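Local coordinates for protein putative immunoglobulin A1 protease (Bacteroides ovatus, PDB 3N6Z) that is a putative immunoglobulin A1 protease built largely as a parallel beta-solenoid, its activity not established, at residues T173-G184 and Y205-A214. Residues are numbered along the deposited sequence; the frame is centred on the assembly and turned at random. Where two conformers were deposited one is given.
Sequences TTGEVIGSGAAG and YSNATVSDRA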
loop_
_atom_site.group_PDB
_atom_site.type_symbol
_atom_site.label_atom_id
_atom_site.label_comp_id
_atom_site.label_asym_id
_atom_site.label_seq_id
_atom_site.Cartn_x
_atom_site.Cartn_y
_atom_site.Cartn_z
ATOM N N THR A 173 -4.834 4.446 3.343
ATOM C CA THR A 173 -5.618 4.669 2.142
ATOM C C THR A 173 -7.072 4.296 2.324
ATOM O O THR A 173 -7.425 3.368 3.073
ATOM C CB THR A 173 -5.076 3.920 0.909
ATOM O OG1 THR A 173 -5.272 2.524 1.095
ATOM C CG2 THR A 173 -3.581 4.198 0.688
ATOM N N THR A 174 -7.908 5.039 1.628
ATOM C CA THR A 174 -9.345 4.734 1.467
ATOM C C THR A 174 -9.703 4.969 0.012
ATOM O O THR A 174 -9.020 5.716 -0.703
ATOM C CB THR A 174 -10.254 5.565 2.413
ATOM O OG1 THR A 174 -10.602 6.830 1.815
ATOM C CG2 THR A 174 -9.584 5.809 3.799
ATOM N N GLY A 175 -10.794 4.335 -0.437
ATOM C CA GLY A 175 -11.245 4.440 -1.818
ATOM C C GLY A 175 -11.302 3.089 -2.517
ATOM O O GLY A 175 -11.898 2.154 -1.982
ATOM N N GLU A 176 -10.698 3.000 -3.695
ATOM C CA GLU A 176 -10.772 1.803 -4.513
ATOM C C GLU A 176 -9.532 1.570 -5.339
ATOM O O GLU A 176 -8.912 2.511 -5.846
ATOM C CB GLU A 176 -11.985 1.824 -5.440
ATOM C CG GLU A 176 -11.948 2.919 -6.481
ATOM C CD GLU A 176 -13.094 2.877 -7.494
ATOM O OE1 GLU A 176 -13.842 1.888 -7.552
ATOM O OE2 GLU A 176 -13.224 3.840 -8.267
ATOM N N VAL A 177 -9.186 0.282 -5.455
ATOM C CA VAL A 177 -8.106 -0.219 -6.270
ATOM C C VAL A 177 -8.677 -1.344 -7.128
ATOM O O VAL A 177 -9.246 -2.318 -6.590
ATOM C CB VAL A 177 -7.001 -0.909 -5.368
ATOM C CG1 VAL A 177 -5.936 -1.557 -6.240
ATOM C CG2 VAL A 177 -6.471 0.040 -4.386
ATOM N N ILE A 178 -8.437 -1.256 -8.446
ATOM C CA ILE A 178 -8.730 -2.325 -9.390
ATOM C C ILE A 178 -7.429 -2.618 -10.145
ATOM O O ILE A 178 -6.905 -1.758 -10.847
ATOM C CB ILE A 178 -9.875 -1.970 -10.367
ATOM C CG1 ILE A 178 -11.123 -1.630 -9.591
ATOM C CG2 ILE A 178 -10.091 -3.149 -11.372
ATOM C CD1 ILE A 178 -12.235 -1.069 -10.456
ATOM N N GLY A 179 -6.878 -3.810 -9.968
ATOM C CA GLY A 179 -5.669 -4.224 -10.650
ATOM C C GLY A 179 -5.866 -5.462 -11.483
ATOM O O GLY A 179 -6.944 -6.043 -11.512
ATOM N N SER A 180 -4.798 -5.840 -12.168
ATOM C CA SER A 180 -4.791 -7.053 -12.982
ATOM C C SER A 180 -3.458 -7.762 -12.776
ATOM O O SER A 180 -2.455 -7.379 -13.369
ATOM C CB SER A 180 -5.017 -6.748 -14.454
ATOM O OG SER A 180 -5.188 -7.967 -15.179
ATOM N N GLY A 181 -3.466 -8.778 -11.916
ATOM C CA GLY A 181 -2.265 -9.535 -11.580
ATOM C C GLY A 181 -1.746 -9.275 -10.186
ATOM O O GLY A 181 -1.054 -10.123 -9.599
ATOM N N ALA A 182 -2.033 -8.093 -9.669
ATOM C CA ALA A 182 -1.924 -7.836 -8.213
ATOM C C ALA A 182 -2.843 -6.671 -7.871
ATOM O O ALA A 182 -3.089 -5.798 -8.711
ATOM C CB ALA A 182 -0.475 -7.539 -7.780
ATOM N N ALA A 183 -3.320 -6.639 -6.644
ATOM C CA ALA A 183 -4.089 -5.519 -6.163
ATOM C C ALA A 183 -3.918 -5.440 -4.664
ATOM O O ALA A 183 -4.103 -6.444 -3.956
ATOM C CB ALA A 183 -5.595 -5.629 -6.539
ATOM N N GLY A 184 -3.512 -4.273 -4.166
ATOM C CA GLY A 184 -3.417 -4.049 -2.726
ATOM C C GLY A 184 -3.911 -2.693 -2.318
ATOM O O GLY A 184 -3.825 -1.736 -3.077
ATOM N N TYR A 205 -2.880 1.392 7.609
ATOM C CA TYR A 205 -4.168 0.738 7.414
ATOM C C TYR A 205 -4.786 1.134 6.071
ATOM O O TYR A 205 -4.394 2.121 5.432
ATOM C CB TYR A 205 -5.146 1.034 8.573
ATOM C CG TYR A 205 -5.698 2.437 8.645
ATOM C CD1 TYR A 205 -5.032 3.416 9.350
ATOM C CD2 TYR A 205 -6.903 2.779 8.037
ATOM C CE1 TYR A 205 -5.539 4.718 9.446
ATOM C CE2 TYR A 205 -7.446 4.061 8.151
ATOM C CZ TYR A 205 -6.753 5.041 8.850
ATOM O OH TYR A 205 -7.249 6.341 8.954
ATOM N N SER A 206 -5.768 0.349 5.656
ATOM C CA SER A 206 -6.570 0.686 4.504
ATOM C C SER A 206 -8.010 0.279 4.691
ATOM O O SER A 206 -8.290 -0.765 5.294
ATOM C CB SER A 206 -6.022 0.009 3.257
ATOM O OG SER A 206 -6.708 0.373 2.074
ATOM N N ASN A 207 -8.908 1.119 4.164
ATOM C CA ASN A 207 -10.315 0.823 3.981
ATOM C C ASN A 207 -10.715 0.819 2.486
ATOM O O ASN A 207 -11.914 0.882 2.122
ATOM C CB ASN A 207 -11.146 1.838 4.772
ATOM C CG ASN A 207 -12.611 1.545 4.693
ATOM O OD1 ASN A 207 -13.000 0.391 4.498
ATOM N ND2 ASN A 207 -13.434 2.574 4.824
ATOM N N ALA A 208 -9.748 0.730 1.585
ATOM C CA ALA A 208 -10.071 0.698 0.161
ATOM C C ALA A 208 -10.678 -0.630 -0.247
ATOM O O ALA A 208 -10.264 -1.648 0.273
ATOM C CB ALA A 208 -8.796 0.956 -0.634
ATOM N N THR A 209 -11.663 -0.618 -1.172
ATOM C CA THR A 209 -12.067 -1.844 -1.858
ATOM C C THR A 209 -10.934 -2.223 -2.800
ATOM O O THR A 209 -10.368 -1.374 -3.503
ATOM C CB THR A 209 -13.378 -1.754 -2.614
ATOM O OG1 THR A 209 -13.248 -0.759 -3.632
ATOM C CG2 THR A 209 -14.507 -1.408 -1.658
ATOM N N VAL A 210 -10.566 -3.500 -2.785
ATOM C CA VAL A 210 -9.393 -3.984 -3.507
ATOM C C VAL A 210 -9.831 -5.163 -4.371
ATOM O O VAL A 210 -10.339 -6.155 -3.849
ATOM C CB VAL A 210 -8.276 -4.438 -2.528
ATOM C CG1 VAL A 210 -7.086 -5.005 -3.275
ATOM C CG2 VAL A 210 -7.826 -3.255 -1.621
ATOM N N SER A 211 -9.611 -5.078 -5.689
ATOM C CA SER A 211 -10.061 -6.102 -6.618
ATOM C C SER A 211 -8.962 -6.410 -7.621
ATOM O O SER A 211 -8.444 -5.493 -8.279
ATOM C CB SER A 211 -11.331 -5.629 -7.336
ATOM O OG SER A 211 -11.672 -6.489 -8.403
ATOM N N ASP A 212 -8.628 -7.699 -7.750
ATOM C CA ASP A 212 -7.747 -8.151 -8.817
ATOM C C ASP A 212 -8.626 -8.857 -9.868
ATOM O O ASP A 212 -9.134 -9.947 -9.633
ATOM C CB ASP A 212 -6.629 -9.065 -8.337
ATOM C CG ASP A 212 -5.624 -9.357 -9.417
ATOM O OD1 ASP A 212 -5.943 -9.262 -10.618
ATOM O OD2 ASP A 212 -4.488 -9.732 -9.070
ATOM N N ARG A 213 -8.778 -8.198 -11.013
ATOM C CA ARG A 213 -9.657 -8.674 -12.087
ATOM C C ARG A 213 -8.941 -9.506 -13.125
ATOM O O ARG A 213 -9.555 -9.837 -14.155
ATOM C CB ARG A 213 -10.413 -7.500 -12.725
ATOM C CG ARG A 213 -11.371 -6.935 -11.738
ATOM C CD ARG A 213 -12.259 -5.825 -12.213
ATOM N NE ARG A 213 -13.005 -5.354 -11.042
ATOM C CZ ARG A 213 -13.895 -4.371 -11.036
ATOM N NH1 ARG A 213 -14.180 -3.698 -12.154
ATOM N NH2 ARG A 213 -14.490 -4.053 -9.887
ATOM N N ALA A 214 -7.700 -9.931 -12.868
ATOM C CA ALA A 214 -7.011 -10.852 -13.798
ATOM C C ALA A 214 -7.862 -12.094 -14.046
ATOM O O ALA A 214 -8.477 -12.661 -13.126
ATOM C CB ALA A 214 -5.639 -11.267 -13.246
HETATM O O HOH W 1 -12.959 3.372 1.239
HETATM O O HOH W 2 -12.099 -2.399 -6.031
#
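Val-177 and Val-210 sit in register on neighbouring rungs of a parallel beta-solenoid, the strands 176-179 and 209-212 running 5° from parallel and joined by backbone bonds such as Val-177 N to Thr-209 O (2.8 Å). Both valines turn inward, where branched apolar side chains suit the core; with chi1 at 177°, Val-210 swings CG1 away from its own amide nitrogen and against Ala-183 CB (3.6 Å), and the small alanine lets strand 183-184 come in close. On the outer face, Ile-178 lies obliquely across Arg-213, its CD1 3.5 Å above the guanidinium plane near the rim, while Arg-213 NE bonds to Ser-211 OG within that plane. At the corner, Ser-206 OG accepts from Ala-208 N in an ST turn and lies 2.8 Å from Thr-173 OG1. A short carboxylate suits position Asp-212, after which the chain turns: OD1 accepts from Ala-214 N in an Asx turn and from Gly-181 N of the neighbouring rung, and OD2 from Lys-219 N, further along the same coil. Replacing Asp-212 with an alanine would probably cost both amides their shared acceptor and free the 180-182 turn to shift. Those N-H groups approach OD1 from opposite faces of the carboxylate, Gly-181 N on the syn side at 2.8 Å.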